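Local structure of nucleoside-diphosphate-sugar epimerase (Pseudomonas aeruginosa, 2X4G) at residues Ala17-Thr22 with Val41-Pro46; Glu59-Glu64 with Glu72-Gly77; His208-Gln213 with Gln265-Ala270; Thr242-Glu247 with Thr321-Thr326; Val124-Ala129 with Leu157-Leu162. The protein probably acts as an NAD(P)-dependent epimerase, dehydratase or dehydrogenase of the extended short-chain dehydrogenase/reductase type, although its substrate is not established. All blocks are in the same frame, centred on the assembly; numbering follows the deposited sequence.

Contact 1. Residues Ala17-Thr22 with Val41-Pro46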
# COMPACT_ATOMS: atom_id res chain seq x y z
N ALA A 17 31.94 -20.21 4.54
CA ALA A 17 30.56 -20.54 4.19
C ALA A 17 29.78 -19.29 3.87
O ALA A 17 30.12 -18.22 4.33
CB ALA A 17 29.89 -21.29 5.33
N VAL A 18 28.71 -19.44 3.08
CA VAL A 18 27.80 -18.35 2.74
C VAL A 18 26.36 -18.83 2.90
O VAL A 18 26.00 -19.85 2.32
CB VAL A 18 27.96 -17.93 1.26
CG1 VAL A 18 27.13 -16.69 0.96
CG2 VAL A 18 29.41 -17.69 0.91
N LEU A 19 25.55 -18.12 3.68
CA LEU A 19 24.10 -18.33 3.69
C LEU A 19 23.50 -17.31 2.78
O LEU A 19 23.92 -16.15 2.82
CB LEU A 19 23.50 -18.14 5.07
CG LEU A 19 23.83 -19.29 6.02
CD1 LEU A 19 25.24 -19.08 6.63
CD2 LEU A 19 22.78 -19.48 7.09
N GLY A 20 22.52 -17.71 1.99
CA GLY A 20 21.85 -16.82 1.04
C GLY A 20 22.65 -16.65 -0.23
O GLY A 20 22.60 -15.61 -0.86
N ALA A 21 23.36 -17.71 -0.61
CA ALA A 21 24.22 -17.73 -1.78
C ALA A 21 23.51 -17.59 -3.11
O ALA A 21 24.15 -17.27 -4.11
CB ALA A 21 25.03 -19.00 -1.79
N THR A 22 22.21 -17.83 -3.16
CA THR A 22 21.47 -17.73 -4.42
C THR A 22 20.99 -16.30 -4.68
O THR A 22 20.59 -15.98 -5.79
CB THR A 22 20.25 -18.66 -4.43
OG1 THR A 22 19.40 -18.32 -3.33
CG2 THR A 22 20.66 -20.11 -4.29
N VAL A 41 31.85 -23.35 1.24
CA VAL A 41 30.68 -24.04 1.72
C VAL A 41 29.45 -23.14 1.50
O VAL A 41 29.52 -21.94 1.74
CB VAL A 41 30.82 -24.43 3.21
CG1 VAL A 41 29.51 -25.00 3.75
CG2 VAL A 41 31.97 -25.43 3.39
N LEU A 42 28.36 -23.73 1.03
CA LEU A 42 27.10 -23.03 0.85
C LEU A 42 26.04 -23.65 1.76
O LEU A 42 25.68 -24.82 1.61
CB LEU A 42 26.62 -23.14 -0.60
CG LEU A 42 27.57 -22.66 -1.68
CD1 LEU A 42 26.93 -22.78 -3.05
CD2 LEU A 42 28.00 -21.24 -1.37
N ILE A 43 25.58 -22.87 2.73
CA ILE A 43 24.51 -23.30 3.62
C ILE A 43 23.20 -22.80 3.01
O ILE A 43 23.00 -21.61 2.91
CB ILE A 43 24.71 -22.77 5.04
CG1 ILE A 43 26.04 -23.26 5.63
CG2 ILE A 43 23.56 -23.21 5.96
CD1 ILE A 43 26.45 -22.54 6.90
N HIS A 44 22.33 -23.72 2.61
CA HIS A 44 21.08 -23.37 1.94
C HIS A 44 19.86 -24.06 2.50
O HIS A 44 19.95 -25.14 3.09
CB HIS A 44 21.16 -23.74 0.48
CG HIS A 44 21.26 -25.21 0.23
ND1 HIS A 44 20.16 -25.99 -0.03
CD2 HIS A 44 22.34 -26.02 0.16
CE1 HIS A 44 20.55 -27.24 -0.23
NE2 HIS A 44 21.87 -27.28 -0.12
N ARG A 45 18.70 -23.46 2.28
CA ARG A 45 17.47 -24.13 2.70
C ARG A 45 17.09 -25.18 1.65
O ARG A 45 17.50 -25.10 0.49
CB ARG A 45 16.38 -23.11 3.03
CG ARG A 45 15.83 -22.32 1.90
CD ARG A 45 14.98 -21.18 2.48
NE ARG A 45 15.81 -20.02 2.83
CZ ARG A 45 15.36 -18.89 3.40
NH1 ARG A 45 14.06 -18.75 3.72
NH2 ARG A 45 16.21 -17.89 3.65
N PRO A 46 16.36 -26.22 2.06
CA PRO A 46 16.15 -27.32 1.14
C PRO A 46 15.38 -26.93 -0.11
O PRO A 46 15.61 -27.50 -1.17
CB PRO A 46 15.37 -28.33 1.99
CG PRO A 46 14.78 -27.55 3.08
CD PRO A 46 15.73 -26.46 3.36
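The first beta-alpha-beta crossover of the Rossmann fold sets Ala17-Leu19 beside Val41-Ile43 as parallel neighbours, with helix 24-35 as the connection. Two backbone bonds hold the pair around Val18: its N donates to Val41 O (2.9 Å), and its O accepts from Ile43 N (3.1 Å). The strand axes diverge by 25°. Ala17, Leu19, Val41 and Ile43 share one face of the sheet. There Ile43 CG1 lies anti to the carbonyl carbon (chi1 -60°), and the CD1 beyond it touches both Leu19 CD1 (3.7 Å) and Ala17 CB (4.0 Å). Behind it, Ile43 CB and CG2 lie against Leu19 CG, while Val41 CB meets Ala17 CB at 3.9 Å. Val18 and Leu42 turn to the other face, which helix 24-35 covers with Ile33 and Ala30. After Leu19 the chain enters Gly20-Ala21-Thr22, the start of a glycine-rich turn that in relatives holds the dinucleotide pyrophosphate. Gly20, just past the end of the strand, takes a positive phi (81°). Beyond it, Ala21 CB packs on Leu42 CD2 at 3.7 Å.

Contact 2. Residues Glu59-Glu64 with Glu72-Gly77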
# COMPACT_ATOMS: atom_id res chain seq x y z
N GLU A 59 30.79 -27.17 -1.55
CA GLU A 59 30.29 -28.19 -0.64
C GLU A 59 28.98 -27.60 -0.11
O GLU A 59 28.95 -26.46 0.32
CB GLU A 59 31.33 -28.44 0.47
CG GLU A 59 30.83 -29.20 1.69
CD GLU A 59 31.90 -29.39 2.77
OE1 GLU A 59 33.03 -28.84 2.66
OE2 GLU A 59 31.61 -30.09 3.75
N CYS A 60 27.89 -28.36 -0.18
CA CYS A 60 26.57 -27.85 0.18
C CYS A 60 26.10 -28.52 1.42
O CYS A 60 26.18 -29.74 1.54
CB CYS A 60 25.57 -28.13 -0.91
SG CYS A 60 25.95 -27.21 -2.37
N ARG A 61 25.57 -27.72 2.33
CA ARG A 61 25.03 -28.21 3.59
C ARG A 61 23.61 -27.70 3.74
O ARG A 61 23.37 -26.50 3.61
CB ARG A 61 25.91 -27.73 4.73
CG ARG A 61 27.37 -28.14 4.54
CD ARG A 61 28.26 -27.63 5.66
NE ARG A 61 29.57 -28.25 5.59
CZ ARG A 61 30.56 -28.02 6.45
NH1 ARG A 61 31.71 -28.64 6.30
NH2 ARG A 61 30.39 -27.17 7.46
N VAL A 62 22.66 -28.61 3.96
CA VAL A 62 21.25 -28.23 4.03
C VAL A 62 20.90 -27.78 5.44
O VAL A 62 21.33 -28.38 6.41
CB VAL A 62 20.31 -29.37 3.60
CG1 VAL A 62 18.88 -28.86 3.50
CG2 VAL A 62 20.72 -29.92 2.27
N ALA A 63 20.15 -26.70 5.55
CA ALA A 63 19.71 -26.22 6.84
C ALA A 63 18.56 -25.24 6.67
O ALA A 63 18.71 -24.23 5.98
CB ALA A 63 20.85 -25.55 7.56
N GLU A 64 17.42 -25.54 7.27
CA GLU A 64 16.36 -24.54 7.40
C GLU A 64 16.79 -23.56 8.49
O GLU A 64 17.40 -23.94 9.48
CB GLU A 64 15.00 -25.19 7.74
CG GLU A 64 14.37 -25.95 6.55
CD GLU A 64 13.46 -27.10 6.98
OE1 GLU A 64 13.82 -28.29 6.73
OE2 GLU A 64 12.39 -26.84 7.59
N GLU A 72 23.90 -25.56 13.34
CA GLU A 72 25.08 -25.99 14.09
C GLU A 72 25.90 -26.97 13.30
O GLU A 72 27.12 -26.90 13.28
CB GLU A 72 24.68 -26.71 15.37
CG GLU A 72 24.56 -25.86 16.60
CD GLU A 72 24.52 -26.74 17.86
OE1 GLU A 72 25.56 -27.37 18.16
OE2 GLU A 72 23.47 -26.80 18.54
N ARG A 73 25.21 -27.93 12.71
CA ARG A 73 25.87 -28.96 11.94
C ARG A 73 26.44 -28.35 10.65
O ARG A 73 27.59 -28.61 10.29
CB ARG A 73 24.89 -30.11 11.64
CG ARG A 73 25.51 -31.31 10.88
CD ARG A 73 24.45 -32.01 10.02
NE ARG A 73 23.43 -32.65 10.85
CZ ARG A 73 22.22 -33.05 10.45
NH1 ARG A 73 21.81 -32.86 9.19
NH2 ARG A 73 21.40 -33.64 11.32
N ALA A 74 25.66 -27.51 9.98
CA ALA A 74 26.13 -26.86 8.76
C ALA A 74 27.27 -25.86 9.02
O ALA A 74 28.05 -25.56 8.12
CB ALA A 74 24.99 -26.17 8.04
N LEU A 75 27.36 -25.34 10.24
CA LEU A 75 28.42 -24.41 10.61
C LEU A 75 29.68 -25.07 11.23
O LEU A 75 30.59 -24.38 11.70
CB LEU A 75 27.87 -23.37 11.59
CG LEU A 75 26.77 -22.46 11.05
CD1 LEU A 75 26.16 -21.72 12.21
CD2 LEU A 75 27.27 -21.48 9.98
N ARG A 76 29.73 -26.40 11.22
CA ARG A 76 30.89 -27.12 11.74
C ARG A 76 32.13 -26.87 10.85
O ARG A 76 32.02 -26.80 9.62
CB ARG A 76 30.60 -28.63 11.82
CG ARG A 76 30.66 -29.36 10.47
CD ARG A 76 30.00 -30.74 10.50
NE ARG A 76 30.04 -31.40 9.18
CZ ARG A 76 29.12 -31.26 8.22
NH1 ARG A 76 28.04 -30.51 8.37
NH2 ARG A 76 29.28 -31.91 7.08
N GLY A 77 33.29 -26.72 11.50
CA GLY A 77 34.59 -26.80 10.83
C GLY A 77 34.82 -25.76 9.77
O GLY A 77 35.43 -26.05 8.72
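The guanidinium of Arg61 carries that of Arg76 over one face, the two planes 16° apart and Arg76 CZ 3.9 Å above the Arg61 plane, over its centre. Round its edge, close to that plane, lie three oxygens: Glu59 OE2, Ala74 O and Arg76 O. NH2 of Arg61 donates to two of them, Arg76 O at 2.7 Å and Ala74 O at 2.9 Å, whereas its NH1 forms a salt bridge with Glu59 OE2 (2.9 Å). The Arg61 chain runs extended from CG to NE, and its CB packs on Ala74 CB at 3.8 Å. Arg76 is fixed from its own side: NH1 bonds Arg73 O (2.7 Å), which also accepts from Arg76 N on the opposite face of the carbonyl plane. Two like charges are thus held flat together, and the carboxylate of Glu59 probably offsets part of their repulsion; its other oxygen, OE1, pairs with Lys15. The fan of bonds ties strand 59-62, the neighbour of strand 39-44 in the Rossmann sheet, to the end of helix 68-74, while Leu75 just beyond that end packs on helix 98-116.

Contact 3. Residues His208-Gln213 with Gln265-Ala270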
# COMPACT_ATOMS: atom_id res chain seq x y z
N HIS A 208 9.22 7.97 -14.63
CA HIS A 208 9.69 9.10 -13.81
C HIS A 208 10.54 8.60 -12.63
O HIS A 208 10.47 7.43 -12.26
CB HIS A 208 8.50 9.90 -13.24
CG HIS A 208 7.63 10.55 -14.27
ND1 HIS A 208 7.90 11.79 -14.80
CD2 HIS A 208 6.48 10.13 -14.85
CE1 HIS A 208 6.96 12.11 -15.68
NE2 HIS A 208 6.09 11.12 -15.73
N TYR A 209 11.30 9.52 -12.04
CA TYR A 209 12.11 9.24 -10.84
C TYR A 209 11.94 10.39 -9.85
O TYR A 209 11.50 11.47 -10.23
CB TYR A 209 13.60 9.15 -11.20
CG TYR A 209 14.20 10.49 -11.57
CD1 TYR A 209 14.09 10.98 -12.87
CD2 TYR A 209 14.84 11.28 -10.62
CE1 TYR A 209 14.63 12.22 -13.22
CE2 TYR A 209 15.37 12.54 -10.97
CZ TYR A 209 15.26 13.00 -12.27
OH TYR A 209 15.77 14.24 -12.64
N VAL A 210 12.32 10.15 -8.60
CA VAL A 210 12.32 11.19 -7.56
C VAL A 210 13.74 11.55 -7.15
O VAL A 210 14.56 10.68 -6.88
CB VAL A 210 11.52 10.72 -6.32
CG1 VAL A 210 11.87 11.55 -5.10
CG2 VAL A 210 10.03 10.80 -6.60
N ALA A 211 14.02 12.86 -7.05
CA ALA A 211 15.36 13.35 -6.71
C ALA A 211 15.91 12.66 -5.46
O ALA A 211 15.17 12.40 -4.50
CB ALA A 211 15.35 14.88 -6.52
N GLY A 212 17.20 12.37 -5.48
CA GLY A 212 17.82 11.67 -4.35
C GLY A 212 19.28 11.30 -4.57
O GLY A 212 19.75 11.15 -5.70
N GLN A 213 19.99 11.14 -3.47
CA GLN A 213 21.40 10.81 -3.52
C GLN A 213 21.52 9.34 -3.20
O GLN A 213 20.80 8.84 -2.35
CB GLN A 213 22.16 11.63 -2.47
CG GLN A 213 21.84 13.11 -2.47
CD GLN A 213 22.85 13.89 -1.67
OE1 GLN A 213 23.53 14.79 -2.20
NE2 GLN A 213 22.99 13.53 -0.39
N GLN A 265 11.76 11.38 -16.37
CA GLN A 265 11.65 12.77 -16.00
C GLN A 265 11.52 12.92 -14.49
O GLN A 265 11.04 12.01 -13.82
CB GLN A 265 10.45 13.41 -16.71
CG GLN A 265 10.39 13.19 -18.24
CD GLN A 265 11.61 13.74 -19.01
OE1 GLN A 265 12.64 14.13 -18.43
NE2 GLN A 265 11.50 13.76 -20.35
N PRO A 266 11.96 14.06 -13.96
CA PRO A 266 11.92 14.25 -12.52
C PRO A 266 10.51 14.37 -12.04
O PRO A 266 9.65 14.87 -12.76
CB PRO A 266 12.67 15.57 -12.28
CG PRO A 266 13.04 16.09 -13.60
CD PRO A 266 12.33 15.31 -14.65
N MET A 267 10.28 13.92 -10.83
CA MET A 267 8.99 14.05 -10.22
C MET A 267 9.20 14.64 -8.85
O MET A 267 10.03 14.17 -8.09
CB MET A 267 8.35 12.68 -10.12
CG MET A 267 6.88 12.75 -9.82
SD MET A 267 6.25 11.10 -9.56
CE MET A 267 7.11 10.71 -8.04
N SER A 268 8.44 15.69 -8.58
CA SER A 268 8.55 16.46 -7.34
C SER A 268 8.35 15.60 -6.10
O SER A 268 7.66 14.58 -6.13
CB SER A 268 7.52 17.60 -7.36
OG SER A 268 7.44 18.25 -6.12
N MET A 269 8.97 16.01 -5.01
CA MET A 269 8.79 15.33 -3.74
C MET A 269 7.40 15.58 -3.20
O MET A 269 6.76 14.67 -2.65
CB MET A 269 9.83 15.82 -2.73
CG MET A 269 9.84 15.01 -1.44
SD MET A 269 10.18 13.28 -1.76
CE MET A 269 11.85 13.46 -2.43
N ALA A 270 6.93 16.81 -3.35
CA ALA A 270 5.57 17.19 -2.98
C ALA A 270 4.53 16.38 -3.76
O ALA A 270 3.48 16.01 -3.21
CB ALA A 270 5.36 18.68 -3.19
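In Tyr209, chi1 (70°) sets CG between the backbone N and the carbonyl carbon, and the ring beyond it lies against Pro266; in His208, chi1 (-63°) sets CG anti to the carbonyl carbon, and the imidazole touches Gln265 on the other face. The two strands, 208-210 and 265-267, form a small two-stranded parallel sheet separate from the Rossmann sheet, and their axes are splayed by 46°. Gln265 O is the shared acceptor: Tyr209 N bonds it at 3.1 Å, and His208 ND1 adds a weak bond at 3.3 Å, with the oxygen near the edge of the imidazole. Tyr209 O in turn accepts a weak bond from Met267 N, two residues beyond Gln265. Over one face of the tyrosine ring lies Pro266 CA, 3.8 Å from the centroid and displaced toward the rim, a CH-pi contact; the proline CB and CG continue outward to the hydroxyl, each 3.4 Å from Tyr209 OH. Helix 248-259 adds Ala249 and Thr252 beside this ring. His208, Val210 and Met267 belong to the opposite face, which is turned to the second subunit: Ala274, Leu278 and Leu275 of that chain pack on His208, Val210 and Met267 respectively, so the little sheet forms part of the dimer contact. Ser268, at the N-cap position of helix 269-280, accepts a weak capping bond from Ala270 N. The methyls of Val210 divide between two thioether ends, CG2 touching Met267 CE at 3.3 Å and CG1 touching Met269 CE at 3.3 Å, the Met269 chain being folded at both chi2 and chi3.

Contact 4. Residues Thr242-Glu247 with Thr321-Thr326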
# COMPACT_ATOMS: atom_id res chain seq x y z
N THR A 242 31.58 0.70 -0.98
CA THR A 242 30.98 1.74 -1.81
C THR A 242 31.54 1.71 -3.20
O THR A 242 32.62 1.18 -3.43
CB THR A 242 31.28 3.13 -1.24
OG1 THR A 242 32.69 3.37 -1.28
CG2 THR A 242 30.84 3.24 0.19
N GLY A 243 30.80 2.31 -4.13
CA GLY A 243 31.12 2.30 -5.55
C GLY A 243 31.14 3.71 -6.06
O GLY A 243 32.19 4.35 -6.03
N HIS A 244 29.99 4.20 -6.52
CA HIS A 244 29.87 5.57 -7.04
C HIS A 244 28.75 6.30 -6.32
O HIS A 244 27.64 5.77 -6.18
CB HIS A 244 29.58 5.57 -8.53
CG HIS A 244 30.61 4.84 -9.33
ND1 HIS A 244 30.37 3.62 -9.93
CD2 HIS A 244 31.90 5.15 -9.60
CE1 HIS A 244 31.47 3.21 -10.54
NE2 HIS A 244 32.41 4.12 -10.36
N ASN A 245 29.04 7.52 -5.85
CA ASN A 245 28.00 8.41 -5.37
C ASN A 245 27.34 9.08 -6.55
O ASN A 245 27.99 9.58 -7.44
CB ASN A 245 28.57 9.44 -4.42
CG ASN A 245 29.03 8.83 -3.14
OD1 ASN A 245 28.35 8.02 -2.53
ND2 ASN A 245 30.18 9.22 -2.72
N LEU A 246 26.02 9.07 -6.56
CA LEU A 246 25.27 9.27 -7.78
C LEU A 246 23.95 9.96 -7.49
O LEU A 246 23.22 9.56 -6.60
CB LEU A 246 24.95 7.88 -8.34
CG LEU A 246 25.20 7.61 -9.80
CD1 LEU A 246 26.53 8.20 -10.23
CD2 LEU A 246 25.19 6.13 -10.00
N GLU A 247 23.63 11.00 -8.26
CA GLU A 247 22.27 11.51 -8.25
C GLU A 247 21.36 10.49 -8.97
O GLU A 247 21.77 9.84 -9.94
CB GLU A 247 22.23 12.89 -8.94
CG GLU A 247 22.91 14.04 -8.17
CD GLU A 247 22.09 14.53 -6.99
OE1 GLU A 247 21.00 13.97 -6.76
OE2 GLU A 247 22.51 15.49 -6.30
N THR A 321 35.98 -0.44 -10.96
CA THR A 321 35.14 -0.70 -12.15
C THR A 321 34.37 0.55 -12.57
O THR A 321 33.76 1.20 -11.76
CB THR A 321 34.14 -1.88 -11.87
OG1 THR A 321 34.86 -3.00 -11.34
CG2 THR A 321 33.43 -2.33 -13.12
N ALA A 322 34.43 0.89 -13.86
CA ALA A 322 33.61 1.98 -14.40
C ALA A 322 32.16 1.61 -14.21
O ALA A 322 31.80 0.45 -14.37
CB ALA A 322 33.90 2.19 -15.86
N LEU A 323 31.34 2.60 -13.85
CA LEU A 323 29.89 2.42 -13.68
C LEU A 323 29.19 1.91 -14.91
O LEU A 323 28.22 1.21 -14.79
CB LEU A 323 29.22 3.74 -13.31
CG LEU A 323 27.72 3.66 -13.00
CD1 LEU A 323 27.43 2.60 -11.93
CD2 LEU A 323 27.24 5.04 -12.57
N ASP A 324 29.66 2.31 -16.09
CA ASP A 324 29.02 1.90 -17.34
C ASP A 324 29.23 0.42 -17.55
O ASP A 324 28.33 -0.27 -18.07
CB ASP A 324 29.63 2.64 -18.54
CG ASP A 324 29.03 4.01 -18.76
OD1 ASP A 324 29.45 4.65 -19.77
OD2 ASP A 324 28.15 4.45 -17.98
N ASP A 325 30.41 -0.07 -17.19
CA ASP A 325 30.74 -1.48 -17.36
C ASP A 325 29.81 -2.33 -16.48
O ASP A 325 29.39 -3.40 -16.87
CB ASP A 325 32.21 -1.76 -17.04
CG ASP A 325 33.16 -1.00 -17.95
OD1 ASP A 325 33.42 -1.45 -19.08
OD2 ASP A 325 33.66 0.07 -17.54
N THR A 326 29.48 -1.81 -15.29
CA THR A 326 28.59 -2.50 -14.37
C THR A 326 27.18 -2.49 -14.92
O THR A 326 26.56 -3.53 -15.05
CB THR A 326 28.55 -1.82 -13.03
OG1 THR A 326 29.85 -1.88 -12.45
CG2 THR A 326 27.56 -2.47 -12.13
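Leu323, in the first turn of helix 323-336, is the closely packed centre against His244 and Leu246 of strand 238-247; the residues leading into the helix, Thr321 and Ala322, by contrast meet only the His244 ring, chiefly through Thr321 O at its edge. This strand-helix packing places the start of the helix on strand 238-247, which pairs antiparallel with strand 213-218 in the mixed sheet; Val216 of strand 213-218 also touches Leu323. On the apolar side, Leu246 and Leu323 approach tip to tip. Leu323 CG is anti to its backbone N (chi1 -176°), and Leu323 CD2 meets Leu246 CD2 at 3.5 Å; Leu251 of helix 248-259 also touches Leu246. His244 runs past Leu323 in the opposite direction, its ND1 lying 3.6 Å from Leu323 CB and 3.7 Å from Leu323 CD1. The other side is looser: Ala322, the N-cap residue, is exposed and its CB points away from the strand, and Asp325 in the first turn is exposed as well. No hydrogen bond crosses between the segments, and the buried surface is modest at 187 Å². Polar ties lie instead with neighbours: Asp324 forms a salt bridge with Arg254, Thr326 OG1 bonds Asp218, and Thr321 N bonds Glu221. Even so, the imidazole presents its edge here to a backbone carbonyl, with Thr321 O near the ring plane, 3.3 Å from His244 CE1 and 3.5 Å from His244 NE2.

Contact 5. Residues Val124-Ala129 with Leu157-Leu162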
# COMPACT_ATOMS: atom_id res chain seq x y z
N VAL A 124 25.67 -9.05 6.74
CA VAL A 124 25.49 -8.05 5.69
C VAL A 124 24.39 -7.09 6.10
O VAL A 124 23.21 -7.46 6.13
CB VAL A 124 25.16 -8.68 4.34
CG1 VAL A 124 25.13 -7.61 3.28
CG2 VAL A 124 26.21 -9.71 3.99
N GLY A 125 24.80 -5.86 6.41
CA GLY A 125 23.86 -4.82 6.81
C GLY A 125 23.43 -3.83 5.72
O GLY A 125 23.66 -4.04 4.52
N SER A 126 22.81 -2.74 6.16
CA SER A 126 22.28 -1.72 5.29
C SER A 126 22.63 -0.35 5.79
O SER A 126 22.76 -0.12 6.99
CB SER A 126 20.78 -1.81 5.24
OG SER A 126 20.25 -0.61 4.75
N ALA A 127 22.73 0.58 4.85
CA ALA A 127 23.13 1.95 5.14
C ALA A 127 21.96 2.71 5.74
O ALA A 127 22.13 3.84 6.21
CB ALA A 127 23.62 2.63 3.88
N TYR A 128 20.77 2.10 5.68
CA TYR A 128 19.56 2.68 6.27
C TYR A 128 19.51 2.48 7.79
O TYR A 128 18.70 3.14 8.47
CB TYR A 128 18.31 2.14 5.58
CG TYR A 128 18.15 2.64 4.16
CD1 TYR A 128 17.40 3.78 3.88
CD2 TYR A 128 18.75 1.99 3.09
CE1 TYR A 128 17.27 4.25 2.56
CE2 TYR A 128 18.62 2.45 1.78
CZ TYR A 128 17.88 3.57 1.53
OH TYR A 128 17.76 4.02 0.23
N ALA A 129 20.39 1.63 8.31
CA ALA A 129 20.62 1.55 9.76
C ALA A 129 21.30 2.83 10.29
O ALA A 129 21.39 3.02 11.49
CB ALA A 129 21.43 0.31 10.13
N LEU A 157 13.57 1.01 10.53
CA LEU A 157 13.50 0.47 11.88
C LEU A 157 14.02 -0.95 11.90
O LEU A 157 14.83 -1.33 12.74
CB LEU A 157 12.06 0.52 12.36
CG LEU A 157 11.88 0.42 13.87
CD1 LEU A 157 12.53 1.60 14.57
CD2 LEU A 157 10.41 0.34 14.23
N CYS A 158 13.54 -1.73 10.94
CA CYS A 158 14.01 -3.08 10.76
C CYS A 158 15.52 -3.10 10.48
O CYS A 158 16.29 -3.85 11.08
CB CYS A 158 13.23 -3.73 9.62
SG CYS A 158 13.99 -5.24 9.06
N LYS A 159 15.96 -2.23 9.58
CA LYS A 159 17.38 -2.15 9.27
C LYS A 159 18.22 -1.64 10.45
O LYS A 159 19.35 -2.06 10.62
CB LYS A 159 17.62 -1.32 8.00
CG LYS A 159 17.80 -2.18 6.72
CD LYS A 159 16.71 -3.25 6.51
CE LYS A 159 17.12 -4.29 5.46
NZ LYS A 159 18.48 -4.88 5.75
N TRP A 160 17.67 -0.76 11.26
CA TRP A 160 18.35 -0.31 12.47
C TRP A 160 18.47 -1.44 13.48
O TRP A 160 19.50 -1.59 14.12
CB TRP A 160 17.62 0.87 13.12
CG TRP A 160 18.05 1.14 14.53
CD1 TRP A 160 19.09 1.92 14.91
CD2 TRP A 160 17.46 0.64 15.73
NE1 TRP A 160 19.19 1.94 16.28
CE2 TRP A 160 18.20 1.15 16.81
CE3 TRP A 160 16.37 -0.21 16.00
CZ2 TRP A 160 17.89 0.86 18.14
CZ3 TRP A 160 16.07 -0.50 17.32
CH2 TRP A 160 16.82 0.04 18.38
N ALA A 161 17.41 -2.22 13.63
CA ALA A 161 17.41 -3.32 14.60
C ALA A 161 18.46 -4.39 14.28
O ALA A 161 19.27 -4.74 15.13
CB ALA A 161 16.03 -3.96 14.67
N LEU A 162 18.45 -4.88 13.05
CA LEU A 162 19.42 -5.89 12.61
C LEU A 162 20.85 -5.40 12.81
O LEU A 162 21.75 -6.17 13.16
CB LEU A 162 19.16 -6.25 11.15
CG LEU A 162 17.83 -6.98 10.85
CD1 LEU A 162 17.42 -6.96 9.36
CD2 LEU A 162 17.89 -8.43 11.39
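Lys159, on helix 154-171, reaches across to the turn that follows strand 121-124, where its side chain packs on Ser126 and its backbone meets Ala129. Its CB lies 4.3 Å from Tyr128 CB and 4.1 Å from Ala129 N. CG then settles on the serine, 3.3 Å from Ser126 CB and 3.5 Å from Ser126 OG. Beyond it, chi2 (50°) bends the chain at CD, and chi4 (52°) sets NZ, which lies 3.9 Å from Ser126 CB. At the foot of the same residue, Lys159 O meets Ala129 CB at 3.2 Å, and that methyl also packs on Trp160 CA. The serine side chain is occupied on its own side: OG, anti to the backbone N, accepts from Tyr128 N at 2.9 Å in a nearly straight bond (164°), an ST turn leading into the 3-10 segment 127-129. The Tyr128 hydroxyl points elsewhere, to Arg214. By sequence Lys159 appears to be the lysine of the Y-x-x-x-K signature of short-chain dehydrogenases. Here no hydrogen bond joins the segments, so the contact rests on van der Waals packing: the aliphatic part of the lysine packs on the serine, and the ammonium makes no hydrogen bond across this contact.

How the contacts relate
From the N terminus, contact 1 closes the first beta-alpha-beta loop, and contact 2 closes the next, shorter loop in series. The two touch: Leu42 N and Glu59 O, like His44 O and Ala63 N, are probably hydrogen-bonded, and Ile43 packs on Leu75, so both belong to one edge of the Rossmann sheet. Contact 5 follows, joining the loop after strand 121-124 to helix 154-171. Contacts 3 and 4 cross, since 242-247 lies between 208-213 and 265-270, whereas 321-326 comes later; they meet at Gly212 and Glu247. Contact 4 still reaches the large sheet, about 28 Å centre to centre from contact 1, while contact 3 lies at the subunit interface.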